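Local coordinates for protein arylmalonate decarboxylase (Bordetella bronchiseptica, PDB 3EIS) that catalyses the decarboxylation of 2-aryl-2-methylmalonates to 2-arylpropionates, releasing carbon dioxide, at residues M73-S78 / T102-A107; V162-L167 / T193-P198. All blocks are in the same frame, centred on the assembly; numbering follows the deposited sequence.

Contact 1. Residues M73-S78 / T102-A107; sequences MGTSLS and TTMSTA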
ATOM      1  N   MET A  73      -1.235   1.490  -7.683  1.00 28.56           N
ATOM      2  CA  MET A  73      -0.618   0.586  -6.749  1.00 32.54           C
ATOM      3  C   MET A  73       0.839   0.475  -6.951  1.00 36.74           C
ATOM      4  O   MET A  73       1.282  -0.604  -7.254  1.00 41.97           O
ATOM      5  CB  MET A  73      -1.173  -0.818  -6.936  1.00 29.28           C
ATOM      6  CG  MET A  73      -2.562  -0.916  -6.518  1.00 30.30           C
ATOM      7  SD  MET A  73      -2.753  -0.957  -4.724  1.00 31.52           S
ATOM      8  CE  MET A  73      -2.206  -2.632  -4.356  1.00 28.36           C
ATOM      9  N   GLY A  74       1.614   1.530  -6.786  1.00 39.20           N
ATOM     10  CA  GLY A  74       3.068   1.304  -6.638  1.00 42.04           C
ATOM     11  C   GLY A  74       3.724   2.283  -5.667  1.00 44.07           C
ATOM     12  O   GLY A  74       3.197   3.382  -5.444  1.00 41.53           O
ATOM     13  N   THR A  75       4.865   1.874  -5.100  1.00 44.68           N
ATOM     14  CA  THR A  75       5.485   2.539  -3.934  1.00 46.18           C
ATOM     15  C   THR A  75       6.114   3.898  -4.261  1.00 45.20           C
ATOM     16  O   THR A  75       5.767   4.933  -3.697  1.00 44.62           O
ATOM     17  CB  THR A  75       6.579   1.615  -3.348  1.00 46.98           C
ATOM     18  OG1 THR A  75       6.042   0.294  -3.180  1.00 47.95           O
ATOM     19  CG2 THR A  75       7.094   2.152  -2.010  1.00 48.19           C
ATOM     20  N   SER A  76       7.046   3.879  -5.199  1.00 44.70           N
ATOM     21  CA  SER A  76       7.666   5.098  -5.657  1.00 44.60           C
ATOM     22  C   SER A  76       6.576   6.052  -6.119  1.00 42.48           C
ATOM     23  O   SER A  76       6.455   7.190  -5.654  1.00 42.18           O
ATOM     24  CB  SER A  76       8.653   4.795  -6.787  1.00 44.74           C
ATOM     25  OG  SER A  76       9.141   6.000  -7.321  1.00 47.22           O
ATOM     26  N   LEU A  77       5.754   5.550  -7.019  1.00 41.11           N
ATOM     27  CA  LEU A  77       4.646   6.314  -7.582  1.00 39.98           C
ATOM     28  C   LEU A  77       3.684   7.038  -6.615  1.00 36.06           C
ATOM     29  O   LEU A  77       3.282   8.136  -6.899  1.00 37.14           O
ATOM     30  CB  LEU A  77       3.830   5.355  -8.444  1.00 40.99           C
ATOM     31  CG  LEU A  77       4.379   5.094  -9.842  1.00 44.23           C
ATOM     32  CD1 LEU A  77       5.864   5.427  -9.937  1.00 46.97           C
ATOM     33  CD2 LEU A  77       4.099   3.639 -10.202  1.00 43.33           C
ATOM     34  N   SER A  78       3.253   6.382  -5.547  1.00 31.08           N
ATOM     35  CA  SER A  78       2.270   6.945  -4.575  1.00 31.77           C
ATOM     36  C   SER A  78       2.903   7.827  -3.475  1.00 30.21           C
ATOM     37  O   SER A  78       2.233   8.676  -2.904  1.00 29.54           O
ATOM     38  CB  SER A  78       1.516   5.805  -3.865  1.00 30.18           C
ATOM     39  OG  SER A  78       1.377   4.700  -4.744  1.00 36.97           O
ATOM     40  N   THR A 102      -8.035   6.295  -6.267  1.00 24.33           N
ATOM     41  CA  THR A 102      -7.293   6.252  -5.013  1.00 22.82           C
ATOM     42  C   THR A 102      -5.888   5.796  -5.325  1.00 22.20           C
ATOM     43  O   THR A 102      -5.547   5.620  -6.524  1.00 21.93           O
ATOM     44  CB  THR A 102      -7.994   5.371  -3.952  1.00 25.50           C
ATOM     45  OG1 THR A 102      -7.326   5.516  -2.701  1.00 28.04           O
ATOM     46  CG2 THR A 102      -8.046   3.886  -4.336  1.00 24.57           C
ATOM     47  N   THR A 103      -5.030   5.729  -4.300  1.00 19.81           N
ATOM     48  CA  THR A 103      -3.624   5.331  -4.491  1.00 20.61           C
ATOM     49  C   THR A 103      -3.225   4.492  -3.314  1.00 19.74           C
ATOM     50  O   THR A 103      -3.886   4.528  -2.306  1.00 19.53           O
ATOM     51  CB  THR A 103      -2.618   6.526  -4.678  1.00 21.64           C
ATOM     52  OG1 THR A 103      -2.307   7.114  -3.410  1.00 22.13           O
ATOM     53  CG2 THR A 103      -3.160   7.626  -5.610  1.00 21.79           C
ATOM     54  N   MET A 104      -2.194   3.673  -3.464  1.00 22.49           N
ATOM     55  CA  MET A 104      -1.673   2.887  -2.337  1.00 23.97           C
ATOM     56  C   MET A 104      -1.205   3.756  -1.139  1.00 22.60           C
ATOM     57  O   MET A 104      -1.216   3.296  -0.008  1.00 25.03           O
ATOM     58  CB  MET A 104      -0.508   2.028  -2.861  1.00 23.91           C
ATOM     59  CG  MET A 104      -0.208   0.781  -2.032  1.00 26.66           C
ATOM     60  SD  MET A 104       1.043  -0.207  -2.871  1.00 32.31           S
ATOM     61  CE  MET A 104       2.342   1.033  -2.728  1.00 25.91           C
ATOM     62  N   SER A 105      -0.820   5.017  -1.367  1.00 22.51           N
ATOM     63  CA  SER A 105      -0.377   5.946  -0.271  1.00 24.39           C
ATOM     64  C   SER A 105      -1.549   6.329   0.572  1.00 23.89           C
ATOM     65  O   SER A 105      -1.514   6.318   1.803  1.00 21.22           O
ATOM     66  CB  SER A 105       0.084   7.251  -0.905  1.00 27.21           C
ATOM     67  OG  SER A 105       1.390   7.014  -1.268  1.00 33.71           O
ATOM     68  N   THR A 106      -2.617   6.692  -0.126  1.00 22.28           N
ATOM     69  CA  THR A 106      -3.914   6.949   0.536  1.00 21.46           C
ATOM     70  C   THR A 106      -4.421   5.762   1.367  1.00 20.76           C
ATOM     71  O   THR A 106      -4.907   5.919   2.482  1.00 20.29           O
ATOM     72  CB  THR A 106      -4.924   7.297  -0.532  1.00 21.25           C
ATOM     73  OG1 THR A 106      -4.526   8.539  -1.082  1.00 22.41           O
ATOM     74  CG2 THR A 106      -6.320   7.465   0.026  1.00 24.27           C
ATOM     75  N   ALA A 107      -4.322   4.579   0.769  1.00 20.93           N
ATOM     76  CA  ALA A 107      -4.753   3.337   1.378  1.00 19.83           C
ATOM     77  C   ALA A 107      -3.979   3.139   2.676  1.00 20.27           C
ATOM     78  O   ALA A 107      -4.544   2.781   3.664  1.00 21.07           O
ATOM     79  CB  ALA A 107      -4.461   2.147   0.397  1.00 17.47           C
TER

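Contact 2. Residues V162-L167 / T193-P198; sequences VDTATL and TLDAIP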
ATOM      1  N   VAL A 162      15.194 -13.945   1.585  1.00 79.49           N
ATOM      2  CA  VAL A 162      14.597 -13.428   2.800  1.00 75.15           C
ATOM      3  C   VAL A 162      13.319 -14.212   3.101  1.00 72.52           C
ATOM      4  O   VAL A 162      12.395 -14.277   2.274  1.00 71.82           O
ATOM      5  CB  VAL A 162      14.280 -11.905   2.678  1.00 74.11           C
ATOM      6  CG1 VAL A 162      13.852 -11.537   1.242  1.00 74.11           C
ATOM      7  CG2 VAL A 162      13.223 -11.479   3.701  1.00 71.39           C
ATOM      8  N   ASP A 163      13.279 -14.820   4.282  1.00 69.90           N
ATOM      9  CA  ASP A 163      12.101 -15.575   4.707  1.00 66.66           C
ATOM     10  C   ASP A 163      11.144 -14.760   5.608  1.00 62.18           C
ATOM     11  O   ASP A 163      11.455 -13.636   6.005  1.00 60.35           O
ATOM     12  CB  ASP A 163      12.508 -16.908   5.339  1.00 69.26           C
ATOM     13  CG  ASP A 163      13.631 -16.766   6.355  1.00 70.44           C
ATOM     14  OD1 ASP A 163      13.703 -15.711   7.028  1.00 69.93           O
ATOM     15  OD2 ASP A 163      14.428 -17.723   6.498  1.00 71.74           O
ATOM     16  N   THR A 164       9.968 -15.313   5.893  1.00 57.80           N
ATOM     17  CA  THR A 164       8.993 -14.626   6.730  1.00 52.76           C
ATOM     18  C   THR A 164       9.704 -14.235   8.015  1.00 50.46           C
ATOM     19  O   THR A 164       9.543 -13.120   8.532  1.00 47.28           O
ATOM     20  CB  THR A 164       7.730 -15.516   7.032  1.00 52.80           C
ATOM     21  OG1 THR A 164       6.923 -15.630   5.849  1.00 52.07           O
ATOM     22  CG2 THR A 164       6.892 -14.909   8.155  1.00 50.22           C
ATOM     23  N   ALA A 165      10.527 -15.158   8.487  1.00 49.44           N
ATOM     24  CA  ALA A 165      11.331 -15.012   9.703  1.00 50.30           C
ATOM     25  C   ALA A 165      12.088 -13.695   9.763  1.00 49.73           C
ATOM     26  O   ALA A 165      12.211 -13.070  10.809  1.00 50.06           O
ATOM     27  CB  ALA A 165      12.344 -16.152   9.773  1.00 52.57           C
ATOM     28  N   THR A 166      12.644 -13.317   8.633  1.00 49.07           N
ATOM     29  CA  THR A 166      13.471 -12.130   8.601  1.00 50.60           C
ATOM     30  C   THR A 166      12.641 -10.833   8.339  1.00 46.61           C
ATOM     31  O   THR A 166      13.000  -9.774   8.831  1.00 46.79           O
ATOM     32  CB  THR A 166      14.714 -12.325   7.668  1.00 53.37           C
ATOM     33  OG1 THR A 166      14.305 -12.861   6.400  1.00 55.74           O
ATOM     34  CG2 THR A 166      15.721 -13.314   8.315  1.00 54.52           C
ATOM     35  N   LEU A 167      11.545 -10.929   7.592  1.00 43.32           N
ATOM     36  CA  LEU A 167      10.506  -9.888   7.600  1.00 41.51           C
ATOM     37  C   LEU A 167       9.986  -9.582   9.048  1.00 40.72           C
ATOM     38  O   LEU A 167       9.895  -8.407   9.431  1.00 40.53           O
ATOM     39  CB  LEU A 167       9.352 -10.290   6.670  1.00 41.78           C
ATOM     40  CG  LEU A 167       9.113  -9.693   5.286  1.00 44.24           C
ATOM     41  CD1 LEU A 167      10.366  -8.977   4.677  1.00 43.32           C
ATOM     42  CD2 LEU A 167       8.544 -10.739   4.354  1.00 44.59           C
ATOM     43  N   THR A 193       4.863 -10.994   2.886  1.00 40.42           N
ATOM     44  CA  THR A 193       4.382  -9.927   3.745  1.00 35.95           C
ATOM     45  C   THR A 193       3.167 -10.347   4.541  1.00 34.79           C
ATOM     46  O   THR A 193       3.072 -10.055   5.724  1.00 35.06           O
ATOM     47  CB  THR A 193       4.046  -8.635   2.923  1.00 37.14           C
ATOM     48  OG1 THR A 193       5.262  -8.053   2.388  1.00 36.02           O
ATOM     49  CG2 THR A 193       3.316  -7.634   3.786  1.00 34.41           C
ATOM     50  N   LEU A 194       2.213 -10.997   3.888  1.00 33.69           N
ATOM     51  CA  LEU A 194       0.963 -11.389   4.525  1.00 34.90           C
ATOM     52  C   LEU A 194       1.100 -12.498   5.609  1.00 36.81           C
ATOM     53  O   LEU A 194       0.282 -12.574   6.503  1.00 37.08           O
ATOM     54  CB  LEU A 194      -0.068 -11.814   3.456  1.00 34.81           C
ATOM     55  CG  LEU A 194      -0.871 -10.850   2.585  1.00 32.80           C
ATOM     56  CD1 LEU A 194      -1.750 -11.690   1.688  1.00 34.56           C
ATOM     57  CD2 LEU A 194      -1.735  -9.983   3.412  1.00 31.81           C
ATOM     58  N   ASP A 195       2.100 -13.377   5.479  1.00 39.08           N
ATOM     59  CA  ASP A 195       2.578 -14.263   6.554  1.00 40.81           C
ATOM     60  C   ASP A 195       3.253 -13.560   7.764  1.00 40.10           C
ATOM     61  O   ASP A 195       3.125 -14.014   8.899  1.00 41.05           O
ATOM     62  CB  ASP A 195       3.587 -15.255   5.969  1.00 45.18           C
ATOM     63  CG  ASP A 195       2.929 -16.359   5.183  1.00 48.74           C
ATOM     64  OD1 ASP A 195       1.697 -16.304   4.993  1.00 49.63           O
ATOM     65  OD2 ASP A 195       3.649 -17.304   4.754  1.00 52.64           O
ATOM     66  N   ALA A 196       3.993 -12.476   7.533  1.00 35.66           N
ATOM     67  CA  ALA A 196       4.733 -11.839   8.603  1.00 33.57           C
ATOM     68  C   ALA A 196       3.813 -11.052   9.506  1.00 33.72           C
ATOM     69  O   ALA A 196       4.008 -10.988  10.714  1.00 32.04           O
ATOM     70  CB  ALA A 196       5.786 -10.908   8.025  1.00 32.77           C
ATOM     71  N   ILE A 197       2.845 -10.387   8.883  1.00 32.75           N
ATOM     72  CA  ILE A 197       2.015  -9.397   9.549  1.00 30.93           C
ATOM     73  C   ILE A 197       1.361  -9.966  10.823  1.00 30.08           C
ATOM     74  O   ILE A 197       1.557  -9.392  11.879  1.00 30.50           O
ATOM     75  CB  ILE A 197       0.975  -8.784   8.587  1.00 29.96           C
ATOM     76  CG1 ILE A 197       1.632  -7.744   7.657  1.00 31.08           C
ATOM     77  CG2 ILE A 197      -0.157  -8.080   9.331  1.00 29.03           C
ATOM     78  CD1 ILE A 197       0.722  -7.537   6.448  1.00 31.46           C
ATOM     79  N   PRO A 198       0.598 -11.067  10.726  1.00 30.11           N
ATOM     80  CA  PRO A 198       0.015 -11.637  11.977  1.00 31.42           C
ATOM     81  C   PRO A 198       1.020 -12.043  13.047  1.00 31.14           C
ATOM     82  O   PRO A 198       0.736 -11.830  14.237  1.00 29.95           O
ATOM     83  CB  PRO A 198      -0.793 -12.847  11.493  1.00 31.26           C
ATOM     84  CG  PRO A 198      -0.335 -13.123  10.115  1.00 32.64           C
ATOM     85  CD  PRO A 198       0.192 -11.861   9.538  1.00 31.76           C
TER

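Contact 1. Residues M73-S78 / T102-A107
Met104, the first residue of helix 104-114, packs its whole side chain against the turn formed by Met73, Gly74 and Thr75, a buried contact where the chain leaves two neighbouring parallel strands, 69-72 and 101-103, and enters helices 75-79 and 104-114. Its CG stands anti to the backbone N (chi1 -157°) and the chain runs extended until it bends at chi3, which carries CE over the backbone of the turn. There CE lies 3.5 Å from Gly74 C, and Thr75 OG1 comes within 3.8 Å of the same methyl. Nearer the root, Met104 CG meets Met73 SD at 4.1 Å, the two thioether chains crossing at about a right angle; the Met73 side chain, bent at chi2 and chi3, also rests on Phe216. The strands are adjacent in a four-stranded parallel sheet of order 2-1-3-4, and relatives of this decarboxylase in the Asp/Glu racemase clan generally have their active site at the C-terminal ends of such strands, which probably holds here. Thr75 OG1 is hydrogen-bonded to a glycerol, probably from the crystallisation liquor, consistent with a pocket on this side of the turn. Gly74 is the N-cap of helix 75-79, and its O receives Ser78 N at 3.0 Å. Thr103 is the N-cap of helix 104-114; its OG1 takes weak bonds from Ser105 N and Thr106 N, the latter nearly straight at 177°, and has a further hydrogen bond with Asn86 of helix 83-97. Ser78 OG approaches Met104 CB to 3.8 Å and turns back to Gly74 O, a modelled bond of 2.4 Å, doubtfully short.

Contact 2. Residues V162-L167 / T193-P198
Thr164, in the first turn of helix 164-177, reaches across to helix 193-204 with both branches of its side chain. From CB, which points at the facing helix, the methyl and the hydroxyl part company. CG2, anti to the backbone N (chi1 -72° for OG1), goes to the backbone of Ala196, 3.8 Å from both its CA and its N, with Ala196 CB further off at 4.2 Å. OG1 instead lies over the root of Asp195, 3.4 Å from Asp195 CB, with the two side chains crossing at about a right angle. The carboxylate of Asp195 is engaged by Arg26 of helix 23-27, with which OD1 forms a salt bridge. One turn further along, Leu167 continues the seam: its CB meets Ala196 CB at 3.9 Å, while CD2 comes to 4.0 Å from Thr193 N at the start of the second helix. The small side chain of Ala196 lets the backbones draw close, the CA atoms of Thr164 and Ala196 being 5.4 Å apart. Leu192 lies against both Thr164 and Leu167. Helices 164-177 and 193-204 flank strand 183-186 in sequence and pack side by side, as successive helices do on one face of a 2-1-3-4 parallel sheet in alpha/beta folds with right-handed crossovers.

Overall arrangement
Contact 1 lies at the end of one four-stranded parallel sheet, contact 2 between helices flanking the other; both sheets are ordered 2-1-3-4. The contacts lie in series along the chain, with centres about 21 Å apart and no touch between them. Contact 1 is near the middle of the molecule, about 6 Å from the chain centre, and joins strand ends with helix starts; contact 2 is about 16 Å out, pairs helix with helix and includes partly exposed threonine and aspartate. Contact 1 is the more extensive, 310 against 204 Å², and is dominated by methionine packing. Contact 2 rests on methyl and methylene contacts of threonine, alanine and leucine. Helix 211-223 touches contact 1, whereas strand 208-210, just before it, touches contact 2.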